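Actin depolymerization factor 2 (Plasmodium berghei, PDB 2XFA) probably binds actin and promotes the turnover of its filaments in the malaria parasite, as a member of the ADF/cofilin family. Local coordinates at residues 21-26 / 74-79; 35-38 / 42-45. All coordinates share one frame; numbering follows the deposited sequence.

Contact 1. Residues 21-26 / 74-79; sequences NRLKVK and YIIADM
Leu23, on helix 14-24, projects onto strand 73-81 and meets Ile76 and Asp78, joining a helix of one flank to the central mixed sheet of the ADF/cofilin fold. The tight part is narrow: the two segments bury 145 Å² together, and Leu23 supplies about half of it. Its CG lies anti to the backbone N (chi1 175°), which carries the branched end down to the strand. There the two methyls divide the work. CD1 of Leu23 sits 4.1 Å from CG2 of Ile76, the side chains slanting past each other, and 4.0 Å from Ile76 O, so it also lies against the strand backbone. CD2 of Leu23 takes the other neighbour, at 4.3 Å from Asp78 CB. Ile32 of the adjoining strand also touches Leu23, while Phe94 and Ile121 pack against Ile76.

The loose side begins one residue on. Lys24 leads its amine away from the strand, and Val25 and Lys26 lie exposed, the latter poorly ordered. On the strand, Ile75, Ala77 and Met79 face helix 56-65 across the sheet. Asp78, although buried, is the polar part of the contact, and His27 and Asp90 touch it. Towards the helix, its nearest approach brings two acceptor oxygens near each other, Asp78 OD2 lying 4.1 Å from Leu23 O.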
loop_
_atom_site.group_PDB
_atom_site.type_symbol
_atom_site.label_atom_id
_atom_site.label_comp_id
_atom_site.label_asym_id
_atom_site.label_seq_id
_atom_site.Cartn_x
_atom_site.Cartn_y
_atom_site.Cartn_z
ATOM N N ASN A 21 -10.848 -7.076 -1.705
ATOM C CA ASN A 21 -11.674 -8.117 -1.096
ATOM C C ASN A 21 -11.084 -9.513 -1.322
ATOM O O ASN A 21 -11.101 -10.348 -0.428
ATOM C CB ASN A 21 -13.129 -8.021 -1.563
ATOM C CG ASN A 21 -13.886 -6.859 -0.904
ATOM O OD1 ASN A 21 -14.811 -6.296 -1.488
ATOM N ND2 ASN A 21 -13.494 -6.507 0.313
ATOM N N ARG A 22 -10.529 -9.754 -2.505
ATOM C CA ARG A 22 -9.822 -11.007 -2.754
ATOM C C ARG A 22 -8.618 -11.176 -1.816
ATOM O O ARG A 22 -8.275 -12.294 -1.443
ATOM C CB ARG A 22 -9.400 -11.111 -4.228
ATOM C CG ARG A 22 -10.535 -11.538 -5.156
ATOM C CD ARG A 22 -10.212 -11.303 -6.627
ATOM N NE ARG A 22 -9.040 -12.046 -7.086
ATOM C CZ ARG A 22 -9.031 -13.356 -7.318
ATOM N NH1 ARG A 22 -10.133 -14.072 -7.122
ATOM N NH2 ARG A 22 -7.923 -13.955 -7.737
ATOM N N LEU A 23 -7.984 -10.061 -1.444
ATOM C CA LEU A 23 -6.863 -10.057 -0.494
ATOM C C LEU A 23 -7.325 -10.310 0.934
ATOM O O LEU A 23 -6.780 -11.160 1.639
ATOM C CB LEU A 23 -6.134 -8.705 -0.530
ATOM C CG LEU A 23 -5.003 -8.483 0.479
ATOM C CD1 LEU A 23 -3.931 -7.538 -0.069
ATOM C CD2 LEU A 23 -5.544 -7.954 1.789
ATOM N N LYS A 24 -8.315 -9.529 1.345
ATOM C CA LYS A 24 -8.863 -9.557 2.704
ATOM C C LYS A 24 -9.625 -10.839 2.996
ATOM O O LYS A 24 -9.366 -11.510 3.996
ATOM C CB LYS A 24 -9.796 -8.358 2.867
ATOM C CG LYS A 24 -10.437 -8.165 4.207
ATOM C CD LYS A 24 -11.258 -6.896 4.133
ATOM C CE LYS A 24 -12.278 -6.818 5.229
ATOM N NZ LYS A 24 -11.594 -6.949 6.537
ATOM N N VAL A 25 -10.554 -11.184 2.108
ATOM C CA VAL A 25 -11.447 -12.317 2.333
ATOM C C VAL A 25 -10.964 -13.644 1.759
ATOM O O VAL A 25 -10.990 -14.662 2.445
ATOM C CB VAL A 25 -12.863 -12.031 1.803
ATOM C CG1 VAL A 25 -13.572 -13.329 1.444
ATOM C CG2 VAL A 25 -13.651 -11.255 2.843
ATOM N N LYS A 26 -10.533 -13.629 0.501
ATOM C CA LYS A 26 -10.128 -14.858 -0.182
ATOM C C LYS A 26 -8.619 -15.099 -0.144
ATOM O O LYS A 26 -8.136 -16.100 -0.666
ATOM C CB LYS A 26 -10.624 -14.862 -1.634
ATOM C CG LYS A 26 -12.142 -14.806 -1.782
ATOM C CD LYS A 26 -12.676 -15.966 -2.624
ATOM C CE LYS A 26 -12.471 -17.306 -1.929
ATOM N NZ LYS A 26 -12.984 -18.449 -2.734
ATOM N N TYR A 74 -0.324 3.900 -3.722
ATOM C CA TYR A 74 -0.972 3.363 -2.528
ATOM C C TYR A 74 -0.681 1.885 -2.519
ATOM O O TYR A 74 -0.794 1.210 -3.544
ATOM C CB TYR A 74 -2.491 3.538 -2.593
ATOM C CG TYR A 74 -2.946 4.938 -2.851
ATOM C CD1 TYR A 74 -2.617 5.955 -1.983
ATOM C CD2 TYR A 74 -3.700 5.240 -3.971
ATOM C CE1 TYR A 74 -3.057 7.248 -2.202
ATOM C CE2 TYR A 74 -4.136 6.521 -4.203
ATOM C CZ TYR A 74 -3.813 7.516 -3.305
ATOM O OH TYR A 74 -4.246 8.794 -3.518
ATOM N N ILE A 75 -0.294 1.369 -1.376
ATOM C CA ILE A 75 -0.074 -0.053 -1.275
ATOM C C ILE A 75 -0.959 -0.632 -0.163
ATOM O O ILE A 75 -1.026 -0.080 0.936
ATOM C CB ILE A 75 1.418 -0.346 -0.956
ATOM C CG1 ILE A 75 2.330 0.336 -1.998
ATOM C CG2 ILE A 75 1.683 -1.833 -0.896
ATOM C CD1 ILE A 75 3.103 1.498 -1.408
ATOM N N ILE A 76 -1.653 -1.718 -0.473
ATOM C CA ILE A 76 -2.282 -2.524 0.546
ATOM C C ILE A 76 -1.521 -3.853 0.654
ATOM O O ILE A 76 -1.332 -4.537 -0.349
ATOM C CB ILE A 76 -3.777 -2.760 0.234
ATOM C CG1 ILE A 76 -4.514 -1.419 0.196
ATOM C CG2 ILE A 76 -4.412 -3.658 1.301
ATOM C CD1 ILE A 76 -5.949 -1.529 -0.238
ATOM N N ALA A 77 -1.109 -4.209 1.870
ATOM C CA ALA A 77 -0.325 -5.407 2.118
ATOM C C ALA A 77 -0.870 -6.194 3.303
ATOM O O ALA A 77 -1.142 -5.631 4.351
ATOM C CB ALA A 77 1.099 -5.034 2.404
ATOM N N ASP A 78 -0.988 -7.505 3.135
ATOM C CA ASP A 78 -1.339 -8.410 4.233
ATOM C C ASP A 78 -0.051 -8.863 4.919
ATOM O O ASP A 78 0.602 -9.798 4.464
ATOM C CB ASP A 78 -2.087 -9.608 3.673
ATOM C CG ASP A 78 -3.056 -10.217 4.668
ATOM O OD1 ASP A 78 -3.204 -9.678 5.791
ATOM O OD2 ASP A 78 -3.680 -11.241 4.313
ATOM N N MET A 79 0.329 -8.173 5.989
ATOM C CA MET A 79 1.613 -8.405 6.646
ATOM C C MET A 79 1.547 -9.523 7.677
ATOM O O MET A 79 0.702 -9.494 8.564
ATOM C CB MET A 79 2.076 -7.123 7.332
ATOM C CG MET A 79 2.254 -5.962 6.379
ATOM S SD MET A 79 3.462 -6.401 5.114
ATOM C CE MET A 79 4.051 -4.773 4.659
#

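Contact 2. Residues 35-38 / 42-45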
loop_
_atom_site.group_PDB
_atom_site.type_symbol
_atom_site.label_atom_id
_atom_site.label_comp_id
_atom_site.label_asym_id
_atom_site.label_seq_id
_atom_site.Cartn_x
_atom_site.Cartn_y
_atom_site.Cartn_z
ATOM N N LYS A 35 -2.567 2.917 -8.410
ATOM C CA LYS A 35 -2.035 4.177 -8.866
ATOM C C LYS A 35 -3.147 5.023 -9.453
ATOM O O LYS A 35 -4.237 4.534 -9.732
ATOM C CB LYS A 35 -0.980 3.934 -9.946
ATOM C CG LYS A 35 -1.587 3.397 -11.215
ATOM C CD LYS A 35 -0.533 2.865 -12.188
ATOM C CE LYS A 35 -0.924 3.209 -13.629
ATOM N NZ LYS A 35 -0.873 2.031 -14.539
ATOM N N ILE A 36 -2.879 6.305 -9.630
ATOM C CA ILE A 36 -3.835 7.144 -10.345
ATOM C C ILE A 36 -3.462 7.157 -11.816
ATOM O O ILE A 36 -2.385 7.607 -12.197
ATOM C CB ILE A 36 -3.898 8.559 -9.768
ATOM C CG1 ILE A 36 -4.303 8.474 -8.291
ATOM C CG2 ILE A 36 -4.894 9.412 -10.569
ATOM C CD1 ILE A 36 -4.115 9.750 -7.499
ATOM N N GLU A 37 -4.347 6.617 -12.634
ATOM C CA GLU A 37 -4.133 6.601 -14.068
ATOM C C GLU A 37 -4.732 7.832 -14.723
ATOM O O GLU A 37 -5.859 8.228 -14.424
ATOM C CB GLU A 37 -4.737 5.341 -14.680
ATOM C CG GLU A 37 -4.148 4.995 -16.037
ATOM C CD GLU A 37 -4.818 3.796 -16.683
ATOM O OE1 GLU A 37 -6.060 3.670 -16.564
ATOM O OE2 GLU A 37 -4.097 2.991 -17.314
ATOM N N ASN A 38 -3.966 8.433 -15.629
ATOM C CA ASN A 38 -4.417 9.600 -16.374
ATOM C C ASN A 38 -5.011 10.692 -15.497
ATOM O O ASN A 38 -5.830 11.488 -15.955
ATOM C CB ASN A 38 -5.399 9.178 -17.462
ATOM C CG ASN A 38 -4.756 8.275 -18.494
ATOM O OD1 ASN A 38 -3.550 8.362 -18.746
ATOM N ND2 ASN A 38 -5.556 7.398 -19.095
ATOM N N ILE A 42 -8.382 5.871 -9.884
ATOM C CA ILE A 42 -7.451 5.039 -9.122
ATOM C C ILE A 42 -7.590 3.630 -9.652
ATOM O O ILE A 42 -8.701 3.125 -9.770
ATOM C CB ILE A 42 -7.690 5.108 -7.617
ATOM C CG1 ILE A 42 -7.515 6.560 -7.143
ATOM C CG2 ILE A 42 -6.753 4.122 -6.871
ATOM C CD1 ILE A 42 -7.574 6.746 -5.660
ATOM N N VAL A 43 -6.468 3.022 -10.032
ATOM C CA VAL A 43 -6.485 1.690 -10.648
ATOM C C VAL A 43 -5.430 0.735 -10.030
ATOM O O VAL A 43 -4.498 1.181 -9.371
ATOM C CB VAL A 43 -6.290 1.803 -12.178
ATOM C CG1 VAL A 43 -4.870 2.196 -12.501
ATOM C CG2 VAL A 43 -6.627 0.507 -12.862
ATOM N N VAL A 44 -5.602 -0.566 -10.237
ATOM C CA VAL A 44 -4.640 -1.570 -9.806
ATOM C C VAL A 44 -3.382 -1.518 -10.676
ATOM O O VAL A 44 -3.456 -1.616 -11.900
ATOM C CB VAL A 44 -5.233 -2.979 -9.929
ATOM C CG1 VAL A 44 -4.170 -4.026 -9.649
ATOM C CG2 VAL A 44 -6.401 -3.138 -8.995
ATOM N N ASP A 45 -2.228 -1.350 -10.050
ATOM C CA ASP A 45 -0.975 -1.305 -10.781
ATOM C C ASP A 45 -0.288 -2.676 -10.762
ATOM O O ASP A 45 0.194 -3.157 -11.784
ATOM C CB ASP A 45 -0.071 -0.243 -10.170
ATOM C CG ASP A 45 1.322 -0.233 -10.787
ATOM O OD1 ASP A 45 1.460 -0.636 -11.972
ATOM O OD2 ASP A 45 2.277 0.190 -10.084
#
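Lys35 and Val43 form a hydrogen-bonded antiparallel pair closed by two backbone bonds. Val43 N donates to Lys35 O at 2.7 Å, almost straight at 170°, and Lys35 N returns a slightly more bent bond to Val43 O at 2.8 Å. Lys35 O has a further, weaker neighbour in a bent CA-H...O contact, the CA of Ile42 at 3.3 Å.

The side chains of the pair lie side by side. Lys35 CG stands between its backbone N and carbonyl carbon (chi1 68°), next to CG1 of Val43 at 3.7 Å. The chain then runs on past Asp45, crossing it at about a right angle, with Lys35 CD 3.7 Å from Asp45 CB. The charged ends come near without pairing: Lys35 NZ is 4.4 Å from Asp45 OD1, too far for a salt bridge, though the two may still attract each other weakly. Glu37 joins this face with its CB 3.8 Å from CG1 of Val43.

These residues belong to the beta hairpin of strands 31-37 and 41-48, whose short segments here diverge strongly from antiparallel, with 118° between their directions. On its other face Ile36 and Ile42 make a non-hydrogen-bonded pair, CG1 of Ile36 lying 3.9 Å from CG1 of Ile42.

Further out, Asp45 OD2 makes a salt bridge to Arg73 NE, which gives the carboxylate a second, bonded partner. Leu109 and Ser113 of helix 104-118 cover Ile36, and Cys16 of helix 14-24 meets Ile42. The backbone N of Ile36 is hydrogen-bonded to the hydroxyl of Tyr110, while the backbone of Ile42 bonds to Asn11 of the short edge strand 11-12 and to Ser13 just after it.

Overall arrangement
The centres of the two contacts lie about 17 Å apart, and both reach the same mixed sheet, in which strand 31-37 is placed between strands 41-48 and 73-81. In chain order, 21-26 comes first, then both strands of contact 2, and last 74-79; the hairpin is therefore formed within the span that contact 1 brings together. Tyr74, on the strand of contact 1 but clear of its helix, reaches contact 2: its CE2 lies 3.7 Å from Ile42 CD1. Helix 104-118, which probably corresponds to the long actin-binding helix of ADF/cofilin relatives, packs on the sheet face carrying Ile36 and Tyr74, while contact 1 joins helix 14-24 to the same sheet.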